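Local coordinates for ABC-type amino acid transport system, permease component (Caldanaerobacter subterraneus subsp. tengcongensis MB4, PDB 4YMU), which is the membrane-spanning permease subunit of an ABC importer and probably carries amino acids such as arginine across the cell membrane, at residues C[76-80]-C[81-85]; C[56-59]-C[60-64]; C[190-193]-C[194-198]; C[10-13]-C[14-18]. All coordinates share one frame; numbering follows the deposited sequence.

Contact 1: residues C[76-80]-C[81-85]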
ATOM      1  N   ASN C  76     -39.096  -0.042 -17.838  1.00 98.26           N
ATOM      2  CA  ASN C  76     -39.832   0.764 -18.796  1.00 94.09           C
ATOM      3  C   ASN C  76     -39.408   0.492 -20.236  1.00 98.44           C
ATOM      4  O   ASN C  76     -40.244   0.322 -21.120  1.00107.94           O
ATOM      5  CB  ASN C  76     -39.632   2.241 -18.481  1.00 89.72           C
ATOM      6  CG  ASN C  76     -40.223   2.630 -17.142  1.00 93.20           C
ATOM      7  OD1 ASN C  76     -40.971   1.851 -16.543  1.00 96.01           O
ATOM      8  ND2 ASN C  76     -39.899   3.838 -16.664  1.00 88.42           N
ATOM      9  N   GLY C  77     -38.107   0.427 -20.473  1.00 95.07           N
ATOM     10  CA  GLY C  77     -37.596   0.335 -21.825  1.00 92.35           C
ATOM     11  C   GLY C  77     -37.983  -0.929 -22.561  1.00 94.72           C
ATOM     12  O   GLY C  77     -37.934  -0.975 -23.788  1.00100.75           O
ATOM     13  N   LEU C  78     -38.388  -1.961 -21.836  1.00 85.32           N
ATOM     14  CA  LEU C  78     -38.730  -3.206 -22.514  1.00 92.76           C
ATOM     15  C   LEU C  78     -40.224  -3.340 -22.871  1.00 99.73           C
ATOM     16  O   LEU C  78     -40.600  -4.188 -23.689  1.00 98.87           O
ATOM     17  CB  LEU C  78     -38.240  -4.410 -21.709  1.00 97.78           C
ATOM     18  CG  LEU C  78     -36.719  -4.575 -21.734  1.00 98.86           C
ATOM     19  CD1 LEU C  78     -36.312  -5.919 -21.142  1.00 99.02           C
ATOM     20  CD2 LEU C  78     -36.173  -4.401 -23.148  1.00 93.65           C
ATOM     21  N   MET C  79     -41.057  -2.496 -22.269  1.00 97.61           N
ATOM     22  CA  MET C  79     -42.505  -2.547 -22.475  1.00 99.40           C
ATOM     23  C   MET C  79     -42.909  -2.497 -23.954  1.00106.00           C
ATOM     24  O   MET C  79     -43.692  -3.334 -24.427  1.00 99.64           O
ATOM     25  CB  MET C  79     -43.191  -1.443 -21.671  1.00 84.02           C
ATOM     26  CG  MET C  79     -43.425  -1.820 -20.216  1.00 83.39           C
ATOM     27  SD  MET C  79     -43.671  -0.368 -19.170  1.00100.64           S
ATOM     28  CE  MET C  79     -43.820  -1.138 -17.558  1.00 79.15           C
ATOM     29  N   GLN C  80     -42.347  -1.538 -24.685  1.00105.67           N
ATOM     30  CA  GLN C  80     -42.666  -1.356 -26.099  1.00100.44           C
ATOM     31  C   GLN C  80     -42.335  -2.562 -26.972  1.00112.88           C
ATOM     32  O   GLN C  80     -42.612  -2.554 -28.165  1.00124.21           O
ATOM     33  CB  GLN C  80     -41.961  -0.119 -26.646  1.00 92.84           C
ATOM     34  CG  GLN C  80     -40.451  -0.224 -26.602  1.00 97.80           C
ATOM     35  CD  GLN C  80     -39.775   1.093 -26.899  1.00 97.68           C
ATOM     36  OE1 GLN C  80     -39.680   1.978 -26.031  1.00 89.12           O
ATOM     37  NE2 GLN C  80     -39.296   1.236 -28.136  1.00 94.77           N
ATOM     38  N   PHE C  81     -41.723  -3.587 -26.390  1.00115.22           N
ATOM     39  CA  PHE C  81     -41.458  -4.821 -27.115  1.00107.09           C
ATOM     40  C   PHE C  81     -42.427  -5.894 -26.665  1.00106.21           C
ATOM     41  O   PHE C  81     -42.178  -7.083 -26.853  1.00113.11           O
ATOM     42  CB  PHE C  81     -40.023  -5.292 -26.898  1.00 98.21           C
ATOM     43  CG  PHE C  81     -38.996  -4.305 -27.348  1.00104.56           C
ATOM     44  CD1 PHE C  81     -38.758  -4.105 -28.701  1.00107.85           C
ATOM     45  CD2 PHE C  81     -38.257  -3.576 -26.424  1.00104.84           C
ATOM     46  CE1 PHE C  81     -37.803  -3.185 -29.126  1.00111.54           C
ATOM     47  CE2 PHE C  81     -37.302  -2.654 -26.839  1.00101.11           C
ATOM     48  CZ  PHE C  81     -37.074  -2.458 -28.190  1.00107.49           C
ATOM     49  N   GLY C  82     -43.518  -5.470 -26.036  1.00101.34           N
ATOM     50  CA  GLY C  82     -44.527  -6.401 -25.564  1.00111.50           C
ATOM     51  C   GLY C  82     -44.041  -7.188 -24.368  1.00117.59           C
ATOM     52  O   GLY C  82     -44.317  -8.382 -24.229  1.00117.19           O
ATOM     53  N   MET C  83     -43.315  -6.504 -23.494  1.00119.30           N
ATOM     54  CA  MET C  83     -42.732  -7.139 -22.328  1.00120.14           C
ATOM     55  C   MET C  83     -43.340  -6.525 -21.079  1.00121.15           C
ATOM     56  O   MET C  83     -43.401  -5.299 -20.943  1.00130.51           O
ATOM     57  CB  MET C  83     -41.234  -6.892 -22.341  1.00124.19           C
ATOM     58  CG  MET C  83     -40.565  -7.335 -23.630  1.00130.44           C
ATOM     59  SD  MET C  83     -39.896  -9.004 -23.540  1.00192.80           S
ATOM     60  CE  MET C  83     -38.668  -8.781 -22.250  1.00 97.80           C
ATOM     61  N   ASN C  84     -43.776  -7.375 -20.159  1.00108.97           N
ATOM     62  CA  ASN C  84     -44.338  -6.897 -18.907  1.00110.89           C
ATOM     63  C   ASN C  84     -43.758  -7.681 -17.752  1.00112.97           C
ATOM     64  O   ASN C  84     -44.476  -8.380 -17.034  1.00108.71           O
ATOM     65  CB  ASN C  84     -45.865  -6.992 -18.916  1.00123.85           C
ATOM     66  CG  ASN C  84     -46.513  -5.850 -19.682  1.00132.06           C
ATOM     67  OD1 ASN C  84     -46.212  -4.675 -19.439  1.00135.96           O
ATOM     68  ND2 ASN C  84     -47.408  -6.186 -20.608  1.00128.91           N
ATOM     69  N   ILE C  85     -42.443  -7.545 -17.585  1.00115.92           N
ATOM     70  CA  ILE C  85     -41.705  -8.227 -16.536  1.00111.13           C
ATOM     71  C   ILE C  85     -42.021  -7.599 -15.190  1.00100.57           C
ATOM     72  O   ILE C  85     -41.967  -6.369 -15.046  1.00 95.18           O
ATOM     73  CB  ILE C  85     -40.186  -8.153 -16.807  1.00120.75           C
ATOM     74  CG1 ILE C  85     -39.881  -6.998 -17.770  1.00120.45           C
ATOM     75  CG2 ILE C  85     -39.692  -9.460 -17.407  1.00125.32           C
ATOM     76  CD1 ILE C  85     -38.424  -6.878 -18.162  1.00116.81           C
TER
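Leu78 puts its two methyls to work on different neighbours. Its CD1 meets Ile85 CD1 at 3.8 Å and also the terminal CE of Met83. Its CD2 lies 4.0 Å from CD2 of the Phe81 ring. Met83 runs alongside Leu78, and its chain is bent at both chi2 and chi3 (-94° and -63°), which brings CE round to the leucine methyl. Gln80 CG sits over one face of the Phe81 ring, 4.2 Å from the ring centroid, in a CH-pi contact offset toward the rim. Residues 76-85 form the turn that follows helix 67-75 and leads toward helix 87-112. Two backbone bonds close it: Phe81 N to Leu78 O at 3.0 Å, and Gly82 N to Met79 O at 2.7 Å. In both, the donor stands above the carbonyl plane. Met83 N adds a weak bond to Met79 O. Gly82 has positive phi, which suits a residue without a side chain. With Phe81 cut back to alanine, Gln80 CG and Leu78 CD2 would probably lose the ring they lie against. The ring also meets Phe186 of the second subunit edge-to-face. At the polar edge, the Gln80 amide is held across the interface. Its NE2 bonds Glu187 of the second subunit, and its OE1 accepts from the backbone N of Tyr185 and Phe186 of that subunit.

Contact 2: residues C[56-59]-C[60-64]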
ATOM      1  N   SER C  56     -14.510  -6.179 -21.291  1.00114.88           N
ATOM      2  CA  SER C  56     -14.073  -4.851 -20.884  1.00110.00           C
ATOM      3  C   SER C  56     -15.164  -3.820 -21.133  1.00106.85           C
ATOM      4  O   SER C  56     -15.419  -2.962 -20.284  1.00 99.56           O
ATOM      5  CB  SER C  56     -12.765  -4.450 -21.572  1.00108.34           C
ATOM      6  OG  SER C  56     -11.670  -5.187 -21.039  1.00111.33           O
ATOM      7  N   SER C  57     -15.816  -3.924 -22.288  1.00108.08           N
ATOM      8  CA  SER C  57     -16.863  -2.973 -22.652  1.00103.13           C
ATOM      9  C   SER C  57     -18.065  -3.091 -21.722  1.00 98.01           C
ATOM     10  O   SER C  57     -18.567  -2.086 -21.232  1.00 92.44           O
ATOM     11  CB  SER C  57     -17.275  -3.158 -24.109  1.00103.07           C
ATOM     12  OG  SER C  57     -16.272  -2.660 -24.976  1.00107.54           O
ATOM     13  N   TYR C  58     -18.502  -4.324 -21.473  1.00 97.91           N
ATOM     14  CA  TYR C  58     -19.561  -4.623 -20.514  1.00 91.16           C
ATOM     15  C   TYR C  58     -19.277  -3.964 -19.173  1.00 98.19           C
ATOM     16  O   TYR C  58     -20.070  -3.140 -18.689  1.00 93.13           O
ATOM     17  CB  TYR C  58     -19.662  -6.138 -20.346  1.00 85.76           C
ATOM     18  CG  TYR C  58     -20.669  -6.630 -19.328  1.00 91.05           C
ATOM     19  CD1 TYR C  58     -21.949  -7.008 -19.709  1.00 93.10           C
ATOM     20  CD2 TYR C  58     -20.325  -6.766 -17.995  1.00 93.50           C
ATOM     21  CE1 TYR C  58     -22.862  -7.488 -18.777  1.00 90.91           C
ATOM     22  CE2 TYR C  58     -21.228  -7.240 -17.061  1.00 92.70           C
ATOM     23  CZ  TYR C  58     -22.491  -7.600 -17.455  1.00 93.84           C
ATOM     24  OH  TYR C  58     -23.382  -8.071 -16.518  1.00 91.79           O
ATOM     25  N   ILE C  59     -18.138  -4.337 -18.584  1.00105.44           N
ATOM     26  CA  ILE C  59     -17.696  -3.815 -17.288  1.00 94.50           C
ATOM     27  C   ILE C  59     -17.662  -2.289 -17.240  1.00 86.99           C
ATOM     28  O   ILE C  59     -18.263  -1.662 -16.356  1.00 80.14           O
ATOM     29  CB  ILE C  59     -16.307  -4.371 -16.938  1.00 97.90           C
ATOM     30  CG1 ILE C  59     -16.399  -5.883 -16.730  1.00103.38           C
ATOM     31  CG2 ILE C  59     -15.741  -3.684 -15.698  1.00 89.92           C
ATOM     32  CD1 ILE C  59     -15.074  -6.561 -16.607  1.00 97.71           C
ATOM     33  N   GLU C  60     -16.977  -1.704 -18.214  1.00 83.38           N
ATOM     34  CA  GLU C  60     -16.783  -0.265 -18.282  1.00 89.57           C
ATOM     35  C   GLU C  60     -18.117   0.466 -18.373  1.00 94.83           C
ATOM     36  O   GLU C  60     -18.391   1.397 -17.609  1.00 94.42           O
ATOM     37  CB  GLU C  60     -15.929   0.047 -19.515  1.00103.75           C
ATOM     38  CG  GLU C  60     -15.217   1.387 -19.507  1.00116.36           C
ATOM     39  CD  GLU C  60     -14.086   1.447 -20.526  1.00125.12           C
ATOM     40  OE1 GLU C  60     -14.079   0.610 -21.460  1.00124.58           O
ATOM     41  OE2 GLU C  60     -13.211   2.334 -20.398  1.00130.45           O
ATOM     42  N   VAL C  61     -18.969  -0.003 -19.281  1.00 99.31           N
ATOM     43  CA  VAL C  61     -20.255   0.633 -19.533  1.00 91.68           C
ATOM     44  C   VAL C  61     -21.140   0.541 -18.305  1.00 87.89           C
ATOM     45  O   VAL C  61     -21.736   1.530 -17.901  1.00 93.23           O
ATOM     46  CB  VAL C  61     -20.959   0.052 -20.774  1.00 87.63           C
ATOM     47  CG1 VAL C  61     -22.430   0.417 -20.763  1.00 81.70           C
ATOM     48  CG2 VAL C  61     -20.291   0.573 -22.040  1.00 85.35           C
ATOM     49  N   ILE C  62     -21.224  -0.644 -17.711  1.00 75.93           N
ATOM     50  CA  ILE C  62     -22.068  -0.824 -16.535  1.00 79.12           C
ATOM     51  C   ILE C  62     -21.608  -0.030 -15.306  1.00 89.57           C
ATOM     52  O   ILE C  62     -22.428   0.562 -14.597  1.00 88.32           O
ATOM     53  CB  ILE C  62     -22.242  -2.301 -16.220  1.00 77.46           C
ATOM     54  CG1 ILE C  62     -23.035  -2.941 -17.352  1.00 84.85           C
ATOM     55  CG2 ILE C  62     -22.977  -2.486 -14.909  1.00 78.11           C
ATOM     56  CD1 ILE C  62     -23.118  -4.381 -17.227  1.00 96.67           C
ATOM     57  N   ARG C  63     -20.301   0.013 -15.061  1.00 92.90           N
ATOM     58  CA  ARG C  63     -19.814   0.750 -13.910  1.00 91.34           C
ATOM     59  C   ARG C  63     -19.835   2.247 -14.181  1.00 83.88           C
ATOM     60  O   ARG C  63     -19.960   3.055 -13.248  1.00 77.10           O
ATOM     61  CB  ARG C  63     -18.399   0.290 -13.546  1.00106.25           C
ATOM     62  CG  ARG C  63     -18.307  -1.176 -13.144  1.00110.25           C
ATOM     63  CD  ARG C  63     -16.881  -1.569 -12.804  1.00110.32           C
ATOM     64  NE  ARG C  63     -16.367  -0.849 -11.648  1.00105.27           N
ATOM     65  CZ  ARG C  63     -15.233  -0.159 -11.661  1.00100.61           C
ATOM     66  NH1 ARG C  63     -14.519  -0.104 -12.780  1.00 90.87           N
ATOM     67  NH2 ARG C  63     -14.823   0.486 -10.568  1.00100.10           N
ATOM     68  N   GLY C  64     -19.745   2.618 -15.455  1.00 76.11           N
ATOM     69  CA  GLY C  64     -19.649   4.023 -15.810  1.00 79.85           C
ATOM     70  C   GLY C  64     -20.999   4.664 -16.050  1.00 94.79           C
ATOM     71  O   GLY C  64     -21.080   5.792 -16.562  1.00 98.79           O
TER
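Ile62 presses its CD1 methyl onto the Tyr58 ring, one turn earlier on helix 49-63. This i to i+4 CH-pi contact is the tight part of the last two turns of the helix. The methyl lies over the ring centre, 3.4 Å from the centroid. Tyr58 CG is anti to the backbone N (chi1 177°), and the ring thereby leans along the helix toward Ile62. Its hydroxyl is hydrogen-bonded to Ser100 OG on helix 87-112. Ile97 of that helix touches both Tyr58 and Ile62, while Met36 and Ile40 of helix 12-44 also pack on Tyr58. Loss of the Tyr58 ring to a leucine is likely to uncover Ile62 CD1 and to leave Ser100 OG without its hydroxyl partner. Ile59 and Arg63 pair more loosely, lying side by side with Ile59 CG2 3.8 Å from Arg63 CD. The other flank is more exposed. Glu60 extends its chain there, and Val61 sets its CG2 beside Ser57 O. Leu201 and Phe197 of the second subunit reach this flank, packing on Glu60 and Val61 respectively. Regular backbone bonds run beneath both sides. The helix ends as Gly64 N bonds Glu60 O at 2.8 Å.

Contact 3: residues C[190-193]-C[194-198]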
ATOM      1  N   ILE C 190     -37.760   7.841   8.883  1.00 87.92           N
ATOM      2  CA  ILE C 190     -36.803   7.736   9.974  1.00 86.87           C
ATOM      3  C   ILE C 190     -36.635   6.277  10.392  1.00 95.21           C
ATOM      4  O   ILE C 190     -35.512   5.771  10.474  1.00 91.95           O
ATOM      5  CB  ILE C 190     -37.231   8.547  11.186  1.00 82.56           C
ATOM      6  CG1 ILE C 190     -37.136  10.043  10.880  1.00 85.99           C
ATOM      7  CG2 ILE C 190     -36.397   8.172  12.377  1.00 76.41           C
ATOM      8  CD1 ILE C 190     -35.731  10.554  10.681  1.00 81.28           C
ATOM      9  N   ILE C 191     -37.752   5.594  10.622  1.00 99.32           N
ATOM     10  CA  ILE C 191     -37.707   4.191  11.035  1.00100.86           C
ATOM     11  C   ILE C 191     -36.994   3.309  10.013  1.00101.61           C
ATOM     12  O   ILE C 191     -36.211   2.422  10.364  1.00 98.14           O
ATOM     13  CB  ILE C 191     -39.126   3.649  11.298  1.00 95.27           C
ATOM     14  CG1 ILE C 191     -39.698   4.307  12.551  1.00 90.26           C
ATOM     15  CG2 ILE C 191     -39.133   2.130  11.436  1.00 91.20           C
ATOM     16  CD1 ILE C 191     -40.968   3.663  13.025  1.00102.30           C
ATOM     17  N   ILE C 192     -37.276   3.550   8.741  1.00103.64           N
ATOM     18  CA  ILE C 192     -36.663   2.765   7.673  1.00 97.66           C
ATOM     19  C   ILE C 192     -35.154   3.033   7.576  1.00 90.31           C
ATOM     20  O   ILE C 192     -34.363   2.102   7.471  1.00 82.01           O
ATOM     21  CB  ILE C 192     -37.351   3.037   6.322  1.00 93.74           C
ATOM     22  CG1 ILE C 192     -38.756   2.424   6.299  1.00 95.26           C
ATOM     23  CG2 ILE C 192     -36.523   2.501   5.173  1.00 92.08           C
ATOM     24  CD1 ILE C 192     -39.644   3.005   5.219  1.00 86.75           C
ATOM     25  N   ALA C 193     -34.772   4.308   7.609  1.00 88.59           N
ATOM     26  CA  ALA C 193     -33.372   4.700   7.623  1.00 91.91           C
ATOM     27  C   ALA C 193     -32.673   3.965   8.760  1.00 98.79           C
ATOM     28  O   ALA C 193     -31.687   3.280   8.530  1.00 93.61           O
ATOM     29  CB  ALA C 193     -33.229   6.204   7.786  1.00 83.98           C
ATOM     30  N   ALA C 194     -33.229   4.071   9.967  1.00103.01           N
ATOM     31  CA  ALA C 194     -32.723   3.352  11.131  1.00 96.68           C
ATOM     32  C   ALA C 194     -32.541   1.855  10.856  1.00100.48           C
ATOM     33  O   ALA C 194     -31.503   1.285  11.199  1.00100.40           O
ATOM     34  CB  ALA C 194     -33.626   3.567  12.331  1.00 83.41           C
ATOM     35  N   ILE C 195     -33.527   1.214  10.237  1.00 92.83           N
ATOM     36  CA  ILE C 195     -33.372  -0.205   9.922  1.00 94.31           C
ATOM     37  C   ILE C 195     -32.185  -0.433   8.970  1.00 98.38           C
ATOM     38  O   ILE C 195     -31.407  -1.379   9.150  1.00100.37           O
ATOM     39  CB  ILE C 195     -34.650  -0.827   9.308  1.00 94.65           C
ATOM     40  CG1 ILE C 195     -35.822  -0.748  10.282  1.00101.50           C
ATOM     41  CG2 ILE C 195     -34.433  -2.280   8.958  1.00 91.90           C
ATOM     42  CD1 ILE C 195     -37.062  -1.490   9.787  1.00 97.92           C
ATOM     43  N   TYR C 196     -32.046   0.433   7.965  1.00 94.05           N
ATOM     44  CA  TYR C 196     -30.935   0.330   7.016  1.00 87.94           C
ATOM     45  C   TYR C 196     -29.610   0.464   7.750  1.00 87.72           C
ATOM     46  O   TYR C 196     -28.675  -0.275   7.484  1.00 92.82           O
ATOM     47  CB  TYR C 196     -31.024   1.399   5.913  1.00 81.36           C
ATOM     48  CG  TYR C 196     -31.864   0.996   4.711  1.00 82.37           C
ATOM     49  CD1 TYR C 196     -31.446  -0.017   3.859  1.00 73.58           C
ATOM     50  CD2 TYR C 196     -33.076   1.635   4.430  1.00 83.04           C
ATOM     51  CE1 TYR C 196     -32.209  -0.391   2.760  1.00 90.31           C
ATOM     52  CE2 TYR C 196     -33.856   1.267   3.328  1.00 93.41           C
ATOM     53  CZ  TYR C 196     -33.422   0.250   2.497  1.00 94.29           C
ATOM     54  OH  TYR C 196     -34.187  -0.123   1.403  1.00 79.64           O
ATOM     55  N   PHE C 197     -29.559   1.399   8.689  1.00 85.26           N
ATOM     56  CA  PHE C 197     -28.363   1.673   9.454  1.00 97.15           C
ATOM     57  C   PHE C 197     -27.968   0.463  10.283  1.00 97.98           C
ATOM     58  O   PHE C 197     -26.816   0.019  10.243  1.00 84.09           O
ATOM     59  CB  PHE C 197     -28.572   2.866  10.367  1.00 99.62           C
ATOM     60  CG  PHE C 197     -27.336   3.261  11.114  1.00114.32           C
ATOM     61  CD1 PHE C 197     -26.290   3.898  10.460  1.00116.29           C
ATOM     62  CD2 PHE C 197     -27.199   2.968  12.462  1.00114.88           C
ATOM     63  CE1 PHE C 197     -25.142   4.261  11.144  1.00110.88           C
ATOM     64  CE2 PHE C 197     -26.050   3.326  13.151  1.00106.55           C
ATOM     65  CZ  PHE C 197     -25.022   3.974  12.491  1.00106.00           C
ATOM     66  N   VAL C 198     -28.923  -0.057  11.046  1.00 96.03           N
ATOM     67  CA  VAL C 198     -28.667  -1.220  11.883  1.00 94.28           C
ATOM     68  C   VAL C 198     -28.224  -2.427  11.047  1.00 94.13           C
ATOM     69  O   VAL C 198     -27.333  -3.181  11.452  1.00100.24           O
ATOM     70  CB  VAL C 198     -29.863  -1.529  12.809  1.00 90.07           C
ATOM     71  CG1 VAL C 198     -29.915  -2.995  13.171  1.00 89.38           C
ATOM     72  CG2 VAL C 198     -29.782  -0.649  14.057  1.00 78.29           C
TER
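Ile192 and Tyr196 lie side by side and point the same way, one helical turn apart. The touching branch of the isoleucine is CG2, which meets CE2 at 3.5 Å and CD2 at 3.6 Å of the tyrosine ring. This methyl is anti to Ile192 N, whereas CG1 is turned beside that nitrogen (chi1 -71°). Tyr196 carries its CG anti to its own carbonyl carbon (chi1 -87°), and CD2 also comes within 3.3 Å of Ile192 O. The contact belongs to helix 186-214, most of which is a predicted membrane-spanning segment, with regular i to i+4 bonding. The bond from Tyr196 N to Ile192 O is 2.9 Å and lies in the carbonyl plane. That from Ala194 N to Ile190 O is nearly straight, at 174°. Ile191 and Ile195 meet more loosely, CG2 to CD1 at 4.5 Å. Ile195 CG1 lies 3.2 Å from Ile191 O. Phe15 of helix 12-44 packs on Ile191, Ile192 and Ile195. Phe197 CG is instead anti to its backbone N, and its ring leads off to pack on Glu60 of the second subunit. Tyr196 OH is hydrogen-bonded to Thr172 OG1.

Contact 4: residues C[10-13]-C[14-18]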
ATOM      1  N   LYS C  10     -47.938  -0.131  15.046  1.00110.59           N
ATOM      2  CA  LYS C  10     -48.873  -1.086  14.451  1.00110.74           C
ATOM      3  C   LYS C  10     -48.478  -1.503  13.042  1.00105.93           C
ATOM      4  O   LYS C  10     -48.997  -2.484  12.513  1.00104.49           O
ATOM      5  CB  LYS C  10     -50.290  -0.502  14.461  1.00113.33           C
ATOM      6  CG  LYS C  10     -50.538   0.566  13.405  1.00113.58           C
ATOM      7  CD  LYS C  10     -51.978   1.075  13.446  1.00105.66           C
ATOM      8  CE  LYS C  10     -52.200   1.987  14.632  1.00106.70           C
ATOM      9  NZ  LYS C  10     -51.550   3.315  14.460  1.00109.96           N
ATOM     10  N   TYR C  11     -47.569  -0.748  12.433  1.00107.82           N
ATOM     11  CA  TYR C  11     -47.128  -1.035  11.072  1.00113.32           C
ATOM     12  C   TYR C  11     -45.866  -1.900  11.031  1.00116.78           C
ATOM     13  O   TYR C  11     -45.346  -2.214   9.951  1.00119.47           O
ATOM     14  CB  TYR C  11     -46.928   0.263  10.296  1.00113.27           C
ATOM     15  CG  TYR C  11     -48.221   1.019  10.149  1.00114.84           C
ATOM     16  CD1 TYR C  11     -49.217   0.560   9.298  1.00116.00           C
ATOM     17  CD2 TYR C  11     -48.453   2.178  10.870  1.00114.35           C
ATOM     18  CE1 TYR C  11     -50.408   1.234   9.166  1.00114.45           C
ATOM     19  CE2 TYR C  11     -49.636   2.861  10.744  1.00118.60           C
ATOM     20  CZ  TYR C  11     -50.612   2.387   9.888  1.00118.79           C
ATOM     21  OH  TYR C  11     -51.797   3.067   9.760  1.00123.91           O
ATOM     22  N   THR C  12     -45.402  -2.303  12.212  1.00109.15           N
ATOM     23  CA  THR C  12     -44.258  -3.204  12.333  1.00107.68           C
ATOM     24  C   THR C  12     -44.260  -4.365  11.323  1.00111.28           C
ATOM     25  O   THR C  12     -43.225  -4.624  10.708  1.00120.25           O
ATOM     26  CB  THR C  12     -44.091  -3.721  13.778  1.00101.76           C
ATOM     27  OG1 THR C  12     -43.662  -2.643  14.618  1.00104.08           O
ATOM     28  CG2 THR C  12     -43.099  -4.876  13.843  1.00 93.33           C
ATOM     29  N   PRO C  13     -45.407  -5.057  11.134  1.00103.90           N
ATOM     30  CA  PRO C  13     -45.384  -6.148  10.150  1.00105.31           C
ATOM     31  C   PRO C  13     -45.024  -5.681   8.745  1.00109.79           C
ATOM     32  O   PRO C  13     -44.497  -6.472   7.958  1.00110.21           O
ATOM     33  CB  PRO C  13     -46.825  -6.667  10.163  1.00 92.29           C
ATOM     34  CG  PRO C  13     -47.316  -6.342  11.508  1.00 98.65           C
ATOM     35  CD  PRO C  13     -46.689  -5.025  11.860  1.00103.30           C
ATOM     36  N   LEU C  14     -45.321  -4.425   8.431  1.00106.35           N
ATOM     37  CA  LEU C  14     -44.965  -3.892   7.124  1.00107.70           C
ATOM     38  C   LEU C  14     -43.464  -3.627   7.039  1.00107.58           C
ATOM     39  O   LEU C  14     -42.818  -3.973   6.049  1.00106.15           O
ATOM     40  CB  LEU C  14     -45.772  -2.632   6.797  1.00104.68           C
ATOM     41  CG  LEU C  14     -47.221  -2.878   6.355  1.00 99.42           C
ATOM     42  CD1 LEU C  14     -47.896  -1.568   5.984  1.00100.02           C
ATOM     43  CD2 LEU C  14     -47.268  -3.850   5.180  1.00 94.53           C
ATOM     44  N   PHE C  15     -42.914  -3.033   8.090  1.00104.82           N
ATOM     45  CA  PHE C  15     -41.478  -2.782   8.166  1.00101.19           C
ATOM     46  C   PHE C  15     -40.675  -4.074   8.073  1.00 98.02           C
ATOM     47  O   PHE C  15     -39.770  -4.190   7.249  1.00 89.76           O
ATOM     48  CB  PHE C  15     -41.146  -2.066   9.462  1.00 98.73           C
ATOM     49  CG  PHE C  15     -41.546  -0.627   9.475  1.00 96.35           C
ATOM     50  CD1 PHE C  15     -40.911   0.287   8.644  1.00 97.29           C
ATOM     51  CD2 PHE C  15     -42.524  -0.172  10.342  1.00 89.25           C
ATOM     52  CE1 PHE C  15     -41.261   1.630   8.659  1.00 93.50           C
ATOM     53  CE2 PHE C  15     -42.867   1.169  10.371  1.00 89.95           C
ATOM     54  CZ  PHE C  15     -42.234   2.070   9.526  1.00 93.08           C
ATOM     55  N   ILE C  16     -41.024  -5.039   8.919  1.00 99.68           N
ATOM     56  CA  ILE C  16     -40.397  -6.356   8.922  1.00100.46           C
ATOM     57  C   ILE C  16     -40.513  -7.037   7.557  1.00105.07           C
ATOM     58  O   ILE C  16     -39.560  -7.661   7.088  1.00111.56           O
ATOM     59  CB  ILE C  16     -41.005  -7.245  10.028  1.00 98.97           C
ATOM     60  CG1 ILE C  16     -40.437  -6.838  11.390  1.00103.22           C
ATOM     61  CG2 ILE C  16     -40.749  -8.722   9.769  1.00 92.94           C
ATOM     62  CD1 ILE C  16     -40.958  -7.667  12.538  1.00106.44           C
ATOM     63  N   SER C  17     -41.680  -6.922   6.928  1.00100.32           N
ATOM     64  CA  SER C  17     -41.903  -7.507   5.607  1.00 94.21           C
ATOM     65  C   SER C  17     -41.057  -6.824   4.531  1.00 97.23           C
ATOM     66  O   SER C  17     -40.557  -7.473   3.608  1.00 97.21           O
ATOM     67  CB  SER C  17     -43.379  -7.417   5.227  1.00 83.92           C
ATOM     68  OG  SER C  17     -43.573  -7.901   3.914  1.00 85.94           O
ATOM     69  N   GLY C  18     -40.920  -5.507   4.653  1.00 99.11           N
ATOM     70  CA  GLY C  18     -40.105  -4.733   3.734  1.00104.04           C
ATOM     71  C   GLY C  18     -38.655  -5.152   3.872  1.00110.53           C
ATOM     72  O   GLY C  18     -37.981  -5.416   2.868  1.00114.92           O
TER
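Tyr11 O takes two backbone donors from the next turn, Leu14 N at 2.7 Å and Phe15 N at 3.2 Å. The two come in differently. Phe15 N lies in the carbonyl plane, while Leu14 N stands above it, 44° out, and its bond is more bent. Thr12 O receives Ile16 N at 2.9 Å in a nearly linear bond of 174°. Pro13 O accepts Ser17 N, again from above the carbonyl plane. Leu14 O is matched in turn by Gly18 N. This is the start of helix 12-44, whose residues from Leu14 on belong to a predicted membrane-spanning segment. Pro13 has no N-H to give, which costs little in a first turn because there is no preceding turn of the helix to receive it. Thr12 OG1 is satisfied just ahead of the helix by Val9 O. Among the apolar groups, Thr12 CG2 is anti to the backbone N, and this sets the methyl 3.8 Å from Ile16 CD1. Tyr11 and Leu14 run side by side, with Tyr11 CD1 4.2 Å from Leu14 CD1. The Phe15 ring brings CD2 to 3.5 Å from Tyr11 O, and its CE2 lies by Tyr11 CB. Ile178 of helix 174-182 packs on Phe15, as do Pro188 and three isoleucines of helix 186-214. Val181 and Thr182 touch Tyr11, and Gln174 touches Leu14.

From the N terminus, contact 4 opens helix 12-44. Contact 2 follows near the end of helix 49-63, and contact 1 turns the chain between helices 67-75 and 87-112. Contact 3 comes last, early in helix 186-214. Each joins two adjoining segments, so none nests in or crosses another, and only contact 1 closes a turn outside a helix. Contacts 3 and 4 touch: Phe15 CE1 lies 3.5 Å from both Ile192 CG1 and Ile191 CG2, tying the first long helix to the last. Contacts 2 and 3 lie about 32 Å apart between centres, on opposite sides of the chain's centre. Contacts 1, 2 and 3 all meet the second subunit.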